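Local coordinates for protein putative nitroreductase (Thermotoga maritima, PDB 1VKW) that is of unconfirmed function but belongs to the clan of FMN-dependent nitroreductases and is therefore probably an oxidoreductase, at residues I49-W55 and V78-G84; A158-W164 and S176-D182; E144-I148 and T193-F198. All blocks are in the same frame, centred on the assembly; numbering follows the deposited sequence.

From the N terminus, interaction 1 comes first: the loop 49-55, after helix 35-43, meets helix 74-93 at 78-84 and closes a loop that contains strands 56-58 and 64-67 of the first sheet. Interaction 3 opens next, on helix 143-153, and closes only at 193-198, near the end of helix 180-198. Within that span lies interaction 2, in which 158-164 and 176-182 close the shorter excursion of strands 165-168 and 172-176, part of the second sheet. Interactions 2 and 3 thus use the two ends of helix 180-198. Interactions 1 and 2 touch directly, with Val78 CG2 3.3 Å from Pro180 O, so helices 74-93 and 180-198 meet there.

Interaction 1. Residues I49-W55 and V78-G84; sequences ITKKLDW and VEYGFQG
A loop, 49-55, runs along one side of a helical segment, 78-84, in the same residue order: CA-CA distances are 6.6 Å for Ile49-Glu79, 7.3 Å for Leu53-Tyr80 and 8.8 Å for Trp55-Gly84. The loop turns at Ile49 and Thr50 (psi -49° and -59°), then extends from Lys51 onward. Several backbone groups of this irregular loop are bonded by two helix side chains one turn apart. Glu79 (chi1 t, chi2 p) curls its carboxylate so that OE2 accepts Ile49 N (3.0 Å) and OE1 accepts Thr50 N (2.9 Å). Gln83 (chi1 m, chi2 t) stretches out and uses both ends of its amide: NE2 donates to Lys51 O (2.9 Å) and to Glu79 OE2 (2.8 Å), while OE1 accepts Leu53 N (2.9 Å) and Trp55 NE1 (3.1 Å). Apolar groups seal the flanks. Ile49 (m, t) lays CG1 over a face of Phe82, 4.1 Å from CD2. Leu53 (m, t) brings CD1 to 3.5 Å from Tyr80 CD1. Trp55 (chi1 m, chi2 99°) swings CH2 over the Tyr80 ring, 3.6 Å from CZ, its six-membered ring inclined 42° to that ring, and Gly84 leaves room for the indole. Glu79 and Gln83 thus bond the irregular loop to helix 74-93 just before it enters strand 56-58, outermost in the first antiparallel sheet.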
loop_
_atom_site.group_PDB
_atom_site.type_symbol
_atom_site.label_atom_id
_atom_site.label_comp_id
_atom_site.label_asym_id
_atom_site.label_seq_id
_atom_site.Cartn_x
_atom_site.Cartn_y
_atom_site.Cartn_z
ATOM N N ILE A 49 -5.971 -3.335 -11.477
ATOM C CA ILE A 49 -7.234 -2.803 -11.964
ATOM C C ILE A 49 -7.380 -3.036 -13.472
ATOM O O ILE A 49 -8.426 -3.510 -13.931
ATOM C CB ILE A 49 -7.335 -1.300 -11.631
ATOM C CG1 ILE A 49 -7.322 -1.091 -10.113
ATOM C CG2 ILE A 49 -8.603 -0.701 -12.221
ATOM C CD1 ILE A 49 -6.913 0.308 -9.690
ATOM N N THR A 50 -6.338 -2.685 -14.227
ATOM C CA THR A 50 -6.339 -2.800 -15.690
ATOM C C THR A 50 -5.212 -3.702 -16.173
ATOM O O THR A 50 -5.457 -4.708 -16.848
ATOM C CB THR A 50 -6.211 -1.395 -16.334
ATOM O OG1 THR A 50 -7.440 -0.674 -16.159
ATOM C CG2 THR A 50 -6.050 -1.471 -17.834
ATOM N N LYS A 51 -3.977 -3.325 -15.846
ATOM C CA LYS A 51 -2.810 -4.069 -16.279
ATOM C C LYS A 51 -1.780 -4.163 -15.160
ATOM O O LYS A 51 -1.618 -3.232 -14.372
ATOM C CB LYS A 51 -2.202 -3.439 -17.542
ATOM C CG LYS A 51 -1.106 -2.404 -17.300
ATOM C CD LYS A 51 -0.734 -1.681 -18.583
ATOM C CE LYS A 51 0.402 -0.685 -18.362
ATOM N NZ LYS A 51 1.707 -1.359 -18.107
ATOM N N LYS A 52 -1.099 -5.306 -15.106
ATOM C CA LYS A 52 -0.036 -5.544 -14.138
ATOM C C LYS A 52 1.196 -4.822 -14.635
ATOM O O LYS A 52 1.582 -4.985 -15.787
ATOM C CB LYS A 52 0.249 -7.046 -14.012
ATOM C CG LYS A 52 1.291 -7.413 -12.953
ATOM C CD LYS A 52 1.577 -8.922 -12.910
ATOM C CE LYS A 52 2.428 -9.386 -14.089
ATOM N NZ LYS A 52 2.861 -10.823 -13.980
ATOM N N LEU A 53 1.817 -4.025 -13.778
ATOM C CA LEU A 53 3.043 -3.325 -14.156
ATOM C C LEU A 53 4.243 -4.258 -14.166
ATOM O O LEU A 53 4.158 -5.395 -13.713
ATOM C CB LEU A 53 3.292 -2.140 -13.223
ATOM C CG LEU A 53 2.198 -1.068 -13.267
ATOM C CD1 LEU A 53 2.611 0.098 -12.401
ATOM C CD2 LEU A 53 1.901 -0.598 -14.691
ATOM N N ASP A 54 5.352 -3.766 -14.714
ATOM C CA ASP A 54 6.586 -4.532 -14.828
ATOM C C ASP A 54 7.522 -4.151 -13.683
ATOM O O ASP A 54 8.394 -3.291 -13.827
ATOM C CB ASP A 54 7.237 -4.262 -16.190
ATOM C CG ASP A 54 8.395 -5.188 -16.483
ATOM O OD1 ASP A 54 8.695 -6.064 -15.643
ATOM O OD2 ASP A 54 9.063 -5.111 -17.537
ATOM N N TRP A 55 7.334 -4.799 -12.538
ATOM C CA TRP A 55 8.084 -4.443 -11.339
ATOM C C TRP A 55 9.522 -4.955 -11.385
ATOM O O TRP A 55 9.798 -6.083 -11.819
ATOM C CB TRP A 55 7.357 -4.905 -10.073
ATOM C CG TRP A 55 6.102 -4.133 -9.870
ATOM C CD1 TRP A 55 4.840 -4.521 -10.195
ATOM C CD2 TRP A 55 5.993 -2.807 -9.343
ATOM N NE1 TRP A 55 3.944 -3.529 -9.875
ATOM C CE2 TRP A 55 4.627 -2.461 -9.355
ATOM C CE3 TRP A 55 6.915 -1.872 -8.850
ATOM C CZ2 TRP A 55 4.156 -1.224 -8.893
ATOM C CZ3 TRP A 55 6.445 -0.646 -8.382
ATOM C CH2 TRP A 55 5.078 -0.334 -8.413
ATOM N N VAL A 78 -2.614 5.588 -10.660
ATOM C CA VAL A 78 -3.424 4.874 -9.647
ATOM C C VAL A 78 -2.967 3.411 -9.581
ATOM O O VAL A 78 -2.786 2.859 -8.494
ATOM C CB VAL A 78 -4.951 4.984 -9.938
ATOM C CG1 VAL A 78 -5.765 4.079 -9.035
ATOM C CG2 VAL A 78 -5.422 6.396 -9.754
ATOM N N GLU A 79 -2.762 2.807 -10.754
ATOM C CA GLU A 79 -2.240 1.451 -10.877
ATOM C C GLU A 79 -0.913 1.309 -10.152
ATOM O O GLU A 79 -0.708 0.343 -9.418
ATOM C CB GLU A 79 -2.057 1.084 -12.367
ATOM C CG GLU A 79 -1.943 -0.408 -12.643
ATOM C CD GLU A 79 -3.256 -1.137 -12.410
ATOM O OE1 GLU A 79 -4.164 -1.022 -13.264
ATOM O OE2 GLU A 79 -3.378 -1.823 -11.379
ATOM N N TYR A 80 -0.010 2.269 -10.372
ATOM C CA TYR A 80 1.304 2.264 -9.723
ATOM C C TYR A 80 1.167 2.282 -8.195
ATOM O O TYR A 80 1.765 1.460 -7.496
ATOM C CB TYR A 80 2.168 3.435 -10.216
ATOM C CG TYR A 80 3.649 3.244 -9.931
ATOM C CD1 TYR A 80 4.476 2.615 -10.851
ATOM C CD2 TYR A 80 4.213 3.661 -8.728
ATOM C CE1 TYR A 80 5.825 2.418 -10.590
ATOM C CE2 TYR A 80 5.575 3.471 -8.462
ATOM C CZ TYR A 80 6.371 2.843 -9.398
ATOM O OH TYR A 80 7.716 2.640 -9.151
ATOM N N GLY A 81 0.355 3.202 -7.682
ATOM C CA GLY A 81 0.068 3.265 -6.252
ATOM C C GLY A 81 -0.593 2.007 -5.718
ATOM O O GLY A 81 -0.212 1.500 -4.670
ATOM N N PHE A 82 -1.564 1.488 -6.466
ATOM C CA PHE A 82 -2.341 0.312 -6.056
ATOM C C PHE A 82 -1.463 -0.943 -5.935
ATOM O O PHE A 82 -1.473 -1.628 -4.908
ATOM C CB PHE A 82 -3.483 0.091 -7.055
ATOM C CG PHE A 82 -4.461 -0.983 -6.646
ATOM C CD1 PHE A 82 -5.333 -0.781 -5.575
ATOM C CD2 PHE A 82 -4.514 -2.193 -7.332
ATOM C CE1 PHE A 82 -6.245 -1.772 -5.196
ATOM C CE2 PHE A 82 -5.415 -3.189 -6.953
ATOM C CZ PHE A 82 -6.283 -2.976 -5.880
ATOM N N GLN A 83 -0.678 -1.217 -6.972
ATOM C CA GLN A 83 0.207 -2.376 -6.963
ATOM C C GLN A 83 1.396 -2.165 -6.043
ATOM O O GLN A 83 1.809 -3.088 -5.345
ATOM C CB GLN A 83 0.670 -2.714 -8.381
ATOM C CG GLN A 83 -0.439 -3.281 -9.240
ATOM C CD GLN A 83 -0.037 -3.459 -10.691
ATOM O OE1 GLN A 83 1.094 -3.836 -10.992
ATOM N NE2 GLN A 83 -0.968 -3.189 -11.596
ATOM N N GLY A 84 1.941 -0.953 -6.057
ATOM C CA GLY A 84 3.091 -0.588 -5.241
ATOM C C GLY A 84 2.847 -0.725 -3.744
ATOM O O GLY A 84 3.707 -1.219 -3.015
#

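Interaction 2. Residues A158-W164 and S176-D182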
loop_
_atom_site.group_PDB
_atom_site.type_symbol
_atom_site.label_atom_id
_atom_site.label_comp_id
_atom_site.label_asym_id
_atom_site.label_seq_id
_atom_site.Cartn_x
_atom_site.Cartn_y
_atom_site.Cartn_z
ATOM N N ALA A 158 2.458 11.030 -0.475
ATOM C CA ALA A 158 3.480 12.020 -0.765
ATOM C C ALA A 158 3.371 13.215 0.179
ATOM O O ALA A 158 2.309 13.843 0.269
ATOM C CB ALA A 158 3.358 12.484 -2.207
ATOM N N LEU A 159 4.466 13.506 0.879
ATOM C CA LEU A 159 4.553 14.609 1.854
ATOM C C LEU A 159 3.500 14.570 2.979
ATOM O O LEU A 159 3.215 15.599 3.592
ATOM C CB LEU A 159 4.484 15.969 1.135
ATOM C CG LEU A 159 5.592 16.292 0.136
ATOM C CD1 LEU A 159 5.483 17.750 -0.314
ATOM C CD2 LEU A 159 6.962 16.021 0.736
ATOM N N ASN A 160 2.972 13.380 3.271
ATOM C CA ASN A 160 1.867 13.197 4.223
ATOM C C ASN A 160 0.660 14.116 4.001
ATOM O O ASN A 160 -0.041 14.508 4.941
ATOM C CB ASN A 160 2.349 13.301 5.676
ATOM C CG ASN A 160 1.398 12.615 6.655
ATOM O OD1 ASN A 160 0.746 11.626 6.314
ATOM N ND2 ASN A 160 1.306 13.147 7.874
ATOM N N ARG A 161 0.369 14.420 2.748
ATOM C CA ARG A 161 -0.725 15.343 2.501
ATOM C C ARG A 161 -2.085 14.683 2.610
ATOM O O ARG A 161 -3.074 15.393 2.716
ATOM C CB ARG A 161 -0.568 16.065 1.184
ATOM C CG ARG A 161 -0.662 15.216 -0.037
ATOM C CD ARG A 161 -0.094 15.936 -1.245
ATOM N NE ARG A 161 0.320 15.013 -2.291
ATOM C CZ ARG A 161 1.019 15.361 -3.360
ATOM N NH1 ARG A 161 1.371 16.621 -3.557
ATOM N NH2 ARG A 161 1.349 14.440 -4.246
ATOM N N GLN A 162 -2.127 13.346 2.575
ATOM C CA GLN A 162 -3.336 12.565 2.897
ATOM C C GLN A 162 -4.502 13.025 2.032
ATOM O O GLN A 162 -5.537 13.442 2.552
ATOM C CB GLN A 162 -3.694 12.715 4.381
ATOM C CG GLN A 162 -2.619 12.274 5.349
ATOM C CD GLN A 162 -2.740 12.936 6.722
ATOM O OE1 GLN A 162 -3.695 12.680 7.469
ATOM N NE2 GLN A 162 -1.756 13.749 7.070
ATOM N N PRO A 163 -4.324 12.964 0.710
ATOM C CA PRO A 163 -5.208 13.660 -0.228
ATOM C C PRO A 163 -6.503 12.894 -0.580
ATOM O O PRO A 163 -6.842 12.781 -1.756
ATOM C CB PRO A 163 -4.312 13.813 -1.467
ATOM C CG PRO A 163 -3.443 12.578 -1.449
ATOM C CD PRO A 163 -3.250 12.223 0.004
ATOM N N TRP A 164 -7.229 12.409 0.421
ATOM C CA TRP A 164 -8.378 11.522 0.172
ATOM C C TRP A 164 -9.691 12.081 0.669
ATOM O O TRP A 164 -9.778 12.660 1.755
ATOM C CB TRP A 164 -8.157 10.164 0.826
ATOM C CG TRP A 164 -6.793 9.621 0.637
ATOM C CD1 TRP A 164 -6.224 9.224 -0.531
ATOM C CD2 TRP A 164 -5.820 9.388 1.658
ATOM N NE1 TRP A 164 -4.949 8.768 -0.301
ATOM C CE2 TRP A 164 -4.679 8.848 1.036
ATOM C CE3 TRP A 164 -5.799 9.577 3.041
ATOM C CZ2 TRP A 164 -3.527 8.498 1.747
ATOM C CZ3 TRP A 164 -4.645 9.221 3.750
ATOM C CH2 TRP A 164 -3.537 8.689 3.097
ATOM N N SER A 176 -11.916 9.494 -3.558
ATOM C CA SER A 176 -11.574 10.477 -4.583
ATOM C C SER A 176 -10.312 11.231 -4.182
ATOM O O SER A 176 -10.115 11.552 -2.998
ATOM C CB SER A 176 -12.709 11.482 -4.766
ATOM O OG SER A 176 -13.968 10.839 -4.897
ATOM N N SER A 177 -9.470 11.512 -5.173
ATOM C CA SER A 177 -8.251 12.291 -4.985
ATOM C C SER A 177 -7.765 12.881 -6.307
ATOM O O SER A 177 -7.937 12.276 -7.358
ATOM C CB SER A 177 -7.142 11.406 -4.426
ATOM O OG SER A 177 -5.995 12.172 -4.121
ATOM N N GLU A 178 -7.123 14.044 -6.221
ATOM C CA GLU A 178 -6.404 14.658 -7.346
ATOM C C GLU A 178 -5.003 14.053 -7.570
ATOM O O GLU A 178 -4.317 14.413 -8.533
ATOM C CB GLU A 178 -6.232 16.168 -7.111
ATOM C CG GLU A 178 -7.469 16.934 -6.645
ATOM C CD GLU A 178 -8.582 16.989 -7.678
ATOM O OE1 GLU A 178 -8.628 16.140 -8.596
ATOM O OE2 GLU A 178 -9.438 17.893 -7.561
ATOM N N ARG A 179 -4.584 13.168 -6.671
ATOM C CA ARG A 179 -3.239 12.590 -6.666
ATOM C C ARG A 179 -3.335 11.089 -6.922
ATOM O O ARG A 179 -3.573 10.314 -5.990
ATOM C CB ARG A 179 -2.594 12.814 -5.298
ATOM C CG ARG A 179 -2.521 14.251 -4.903
ATOM C CD ARG A 179 -1.624 15.047 -5.811
ATOM N NE ARG A 179 -1.622 16.452 -5.475
ATOM C CZ ARG A 179 -0.925 17.363 -6.130
ATOM N NH1 ARG A 179 -0.167 17.018 -7.171
ATOM N NH2 ARG A 179 -0.986 18.628 -5.745
ATOM N N PRO A 180 -3.167 10.684 -8.180
ATOM C CA PRO A 180 -3.511 9.332 -8.574
ATOM C C PRO A 180 -2.691 8.261 -7.853
ATOM O O PRO A 180 -3.247 7.251 -7.449
ATOM C CB PRO A 180 -3.304 9.335 -10.100
ATOM C CG PRO A 180 -2.439 10.505 -10.399
ATOM C CD PRO A 180 -2.684 11.493 -9.317
ATOM N N VAL A 181 -1.405 8.501 -7.622
ATOM C CA VAL A 181 -0.576 7.497 -6.934
ATOM C C VAL A 181 -1.086 7.288 -5.506
ATOM O O VAL A 181 -1.322 6.160 -5.095
ATOM C CB VAL A 181 0.926 7.858 -6.941
ATOM C CG1 VAL A 181 1.747 6.754 -6.278
ATOM C CG2 VAL A 181 1.412 8.066 -8.364
ATOM N N ASP A 182 -1.283 8.388 -4.785
ATOM C CA ASP A 182 -1.832 8.359 -3.426
ATOM C C ASP A 182 -3.225 7.712 -3.393
ATOM O O ASP A 182 -3.525 6.942 -2.490
ATOM C CB ASP A 182 -1.877 9.776 -2.832
ATOM C CG ASP A 182 -0.485 10.441 -2.761
ATOM O OD1 ASP A 182 0.503 9.756 -2.436
ATOM O OD2 ASP A 182 -0.287 11.649 -3.002
HETATM O O HOH W 1 1.722 11.357 -4.734
HETATM O O HOH W 2 -7.063 15.548 -3.587
#
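An ST turn and the first turn of helix 180-198 meet the loop that leads into strand 165-168. In the ST turn, Ser177 OG accepts Arg179 N at 3.1 Å, and the same hydroxyl donates to Pro163 O at 2.6 Å; a hydroxyl can accept and donate at once, and serine's short side chain keeps it close to its own backbone. Pro163 centres an inverse gamma turn, and its ring packs on the helix start, with CG 3.5 Å from Asp182 CB. Arg179 holds the N-cap position, and Pro180, whose missing amide hydrogen costs nothing there, opens the helix. The two segments flank the open end of the hairpin of strands 165-168 and 172-176: one leads into its first strand, the other leaves its second for helix 180-198. A disulfide, Cys174-Cys213, ties strand 172-176 to its neighbour 211-215. Asp182 is the most covered residue of this contact. Its OD1 accepts Ala158 N at 3.0 Å, while OD2 forms a long salt bridge with Arg161 NH2 at 3.5 Å, supplemented by water 1, which receives a bond from Arg161 NH2 (3.1 Å) and gives one to Asp182 OD2 (2.7 Å). Its backbone O accepts from Trp164 NE1 at 3.2 Å. The Arg161 guanidinium lies flat on that of Arg179, centres 3.9 Å apart and planes at 8°; the Asp182 carboxylate at the edge of Arg161 probably offsets part of the repulsion.

Interaction 3. Residues E144-I148 and T193-F198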
loop_
_atom_site.group_PDB
_atom_site.type_symbol
_atom_site.label_atom_id
_atom_site.label_comp_id
_atom_site.label_asym_id
_atom_site.label_seq_id
_atom_site.Cartn_x
_atom_site.Cartn_y
_atom_site.Cartn_z
ATOM N N GLU A 144 -17.844 -2.685 10.188
ATOM C CA GLU A 144 -16.858 -3.159 9.211
ATOM C C GLU A 144 -16.267 -1.957 8.472
ATOM O O GLU A 144 -15.079 -1.931 8.159
ATOM C CB GLU A 144 -17.460 -4.135 8.186
ATOM C CG GLU A 144 -17.979 -5.441 8.751
ATOM C CD GLU A 144 -19.403 -5.350 9.269
ATOM O OE1 GLU A 144 -19.940 -4.220 9.391
ATOM O OE2 GLU A 144 -19.979 -6.417 9.562
ATOM N N ILE A 145 -17.098 -0.955 8.204
ATOM C CA ILE A 145 -16.662 0.161 7.368
ATOM C C ILE A 145 -15.765 1.113 8.159
ATOM O O ILE A 145 -14.773 1.624 7.627
ATOM C CB ILE A 145 -17.857 0.898 6.746
ATOM C CG1 ILE A 145 -18.857 -0.100 6.137
ATOM C CG2 ILE A 145 -17.382 1.881 5.699
ATOM C CD1 ILE A 145 -18.247 -1.116 5.155
ATOM N N VAL A 146 -16.104 1.334 9.431
ATOM C CA VAL A 146 -15.240 2.107 10.318
ATOM C C VAL A 146 -13.823 1.508 10.246
ATOM O O VAL A 146 -12.850 2.230 10.018
ATOM C CB VAL A 146 -15.751 2.118 11.763
ATOM C CG1 VAL A 146 -14.793 2.862 12.659
ATOM C CG2 VAL A 146 -17.148 2.764 11.842
ATOM N N LYS A 147 -13.724 0.187 10.364
ATOM C CA LYS A 147 -12.417 -0.472 10.330
ATOM C C LYS A 147 -11.678 -0.242 9.007
ATOM O O LYS A 147 -10.489 0.095 9.004
ATOM C CB LYS A 147 -12.560 -1.972 10.586
ATOM C CG LYS A 147 -11.232 -2.682 10.821
ATOM C CD LYS A 147 -11.459 -4.107 11.319
ATOM C CE LYS A 147 -10.227 -4.663 12.050
ATOM N NZ LYS A 147 -10.480 -6.027 12.579
ATOM N N ILE A 148 -12.373 -0.416 7.883
ATOM C CA ILE A 148 -11.744 -0.208 6.565
ATOM C C ILE A 148 -11.266 1.235 6.410
ATOM O O ILE A 148 -10.169 1.463 5.917
ATOM C CB ILE A 148 -12.696 -0.578 5.412
ATOM C CG1 ILE A 148 -12.952 -2.089 5.390
ATOM C CG2 ILE A 148 -12.108 -0.150 4.094
ATOM C CD1 ILE A 148 -14.185 -2.471 4.632
ATOM N N THR A 193 -8.283 -4.789 3.083
ATOM C CA THR A 193 -9.009 -4.969 4.347
ATOM C C THR A 193 -10.435 -5.452 4.106
ATOM O O THR A 193 -10.934 -6.332 4.825
ATOM C CB THR A 193 -9.005 -3.691 5.190
ATOM O OG1 THR A 193 -9.520 -2.604 4.423
ATOM C CG2 THR A 193 -7.578 -3.274 5.547
ATOM N N ALA A 194 -11.081 -4.922 3.067
ATOM C CA ALA A 194 -12.424 -5.381 2.698
ATOM C C ALA A 194 -12.432 -6.861 2.289
ATOM O O ALA A 194 -13.365 -7.601 2.609
ATOM C CB ALA A 194 -12.993 -4.508 1.579
ATOM N N ARG A 195 -11.379 -7.280 1.593
ATOM C CA ARG A 195 -11.215 -8.661 1.165
ATOM C C ARG A 195 -11.138 -9.588 2.378
ATOM O O ARG A 195 -11.791 -10.634 2.413
ATOM C CB ARG A 195 -9.950 -8.800 0.308
ATOM C CG ARG A 195 -9.762 -10.158 -0.335
ATOM C CD ARG A 195 -8.548 -10.226 -1.262
ATOM N NE ARG A 195 -7.300 -10.281 -0.509
ATOM C CZ ARG A 195 -6.085 -10.283 -1.049
ATOM N NH1 ARG A 195 -5.928 -10.226 -2.370
ATOM N NH2 ARG A 195 -5.017 -10.341 -0.261
ATOM N N GLU A 196 -10.339 -9.180 3.362
ATOM C CA GLU A 196 -10.224 -9.887 4.639
ATOM C C GLU A 196 -11.542 -9.912 5.424
ATOM O O GLU A 196 -11.953 -10.970 5.912
ATOM C CB GLU A 196 -9.119 -9.248 5.493
ATOM C CG GLU A 196 -8.939 -9.854 6.876
ATOM C CD GLU A 196 -8.523 -11.314 6.841
ATOM O OE1 GLU A 196 -7.822 -11.716 5.887
ATOM O OE2 GLU A 196 -8.891 -12.060 7.775
ATOM N N ILE A 197 -12.191 -8.759 5.557
ATOM C CA ILE A 197 -13.405 -8.645 6.357
ATOM C C ILE A 197 -14.556 -9.460 5.781
ATOM O O ILE A 197 -15.188 -10.227 6.498
ATOM C CB ILE A 197 -13.817 -7.168 6.535
ATOM C CG1 ILE A 197 -12.846 -6.494 7.504
ATOM C CG2 ILE A 197 -15.253 -7.053 7.091
ATOM C CD1 ILE A 197 -12.973 -5.004 7.579
ATOM N N PHE A 198 -14.813 -9.300 4.488
ATOM C CA PHE A 198 -16.001 -9.886 3.868
ATOM C C PHE A 198 -15.730 -11.264 3.326
ATOM O O PHE A 198 -16.669 -11.988 2.990
ATOM C CB PHE A 198 -16.569 -8.946 2.790
ATOM C CG PHE A 198 -17.173 -7.697 3.362
ATOM C CD1 PHE A 198 -18.400 -7.749 4.019
ATOM C CD2 PHE A 198 -16.501 -6.480 3.300
ATOM C CE1 PHE A 198 -18.949 -6.615 4.575
ATOM C CE2 PHE A 198 -17.053 -5.350 3.847
ATOM C CZ PHE A 198 -18.281 -5.414 4.492
#
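This is an antiparallel helix-helix contact, in which the start of helix 143-153 packs against the C-terminal end of helix 180-198. The axes of the two short segments pass 10.1 Å apart, and their N-to-C directions differ by 151°. Accordingly Glu144 lies across from Ile197 (CA-CA 7.1 Å) and Ile148, one turn on, across from Thr193 (5.9 Å), where the small threonine lets the backbones approach. Ile148 is the central knob, fitting into a hole formed by Thr193, Ala194, Ile197 and Phe198. Its CG1 is 3.6 Å from Ile197 CD1, its CG2 3.6 Å from Thr193 OG1, and its CD1 3.9 Å from Ala194 CB and 4.1 Å from Phe198 CE2. The short side chain of Ala194 suits the wall of this hole, leaving space for Ile148 CD1. Phe198 reaches back across the interface, so that Ile145 CD1 meets the edge of the ring, 4.3 Å from CZ. At the more open rim, the aliphatic parts of charged residues cover Ile197: Glu144 CG lies 3.6 Å from its CG2, and Lys147 CD 4.1 Å from its CD1. Leu173 of strand 172-176 touches Ile145 and Ile148, while Phe16 of helix 15-21 touches Ile197 and makes a cation-pi contact with Lys147. Thr193 OG1 is bonded to His189 O of its own helix, so a polar atom can sit against Ile148. With no hydrogen bond or salt bridge crossing between the two segments, their fit depends on the shape of branched and aromatic side chains, and cohesion here must be largely van der Waals and hydrophobic.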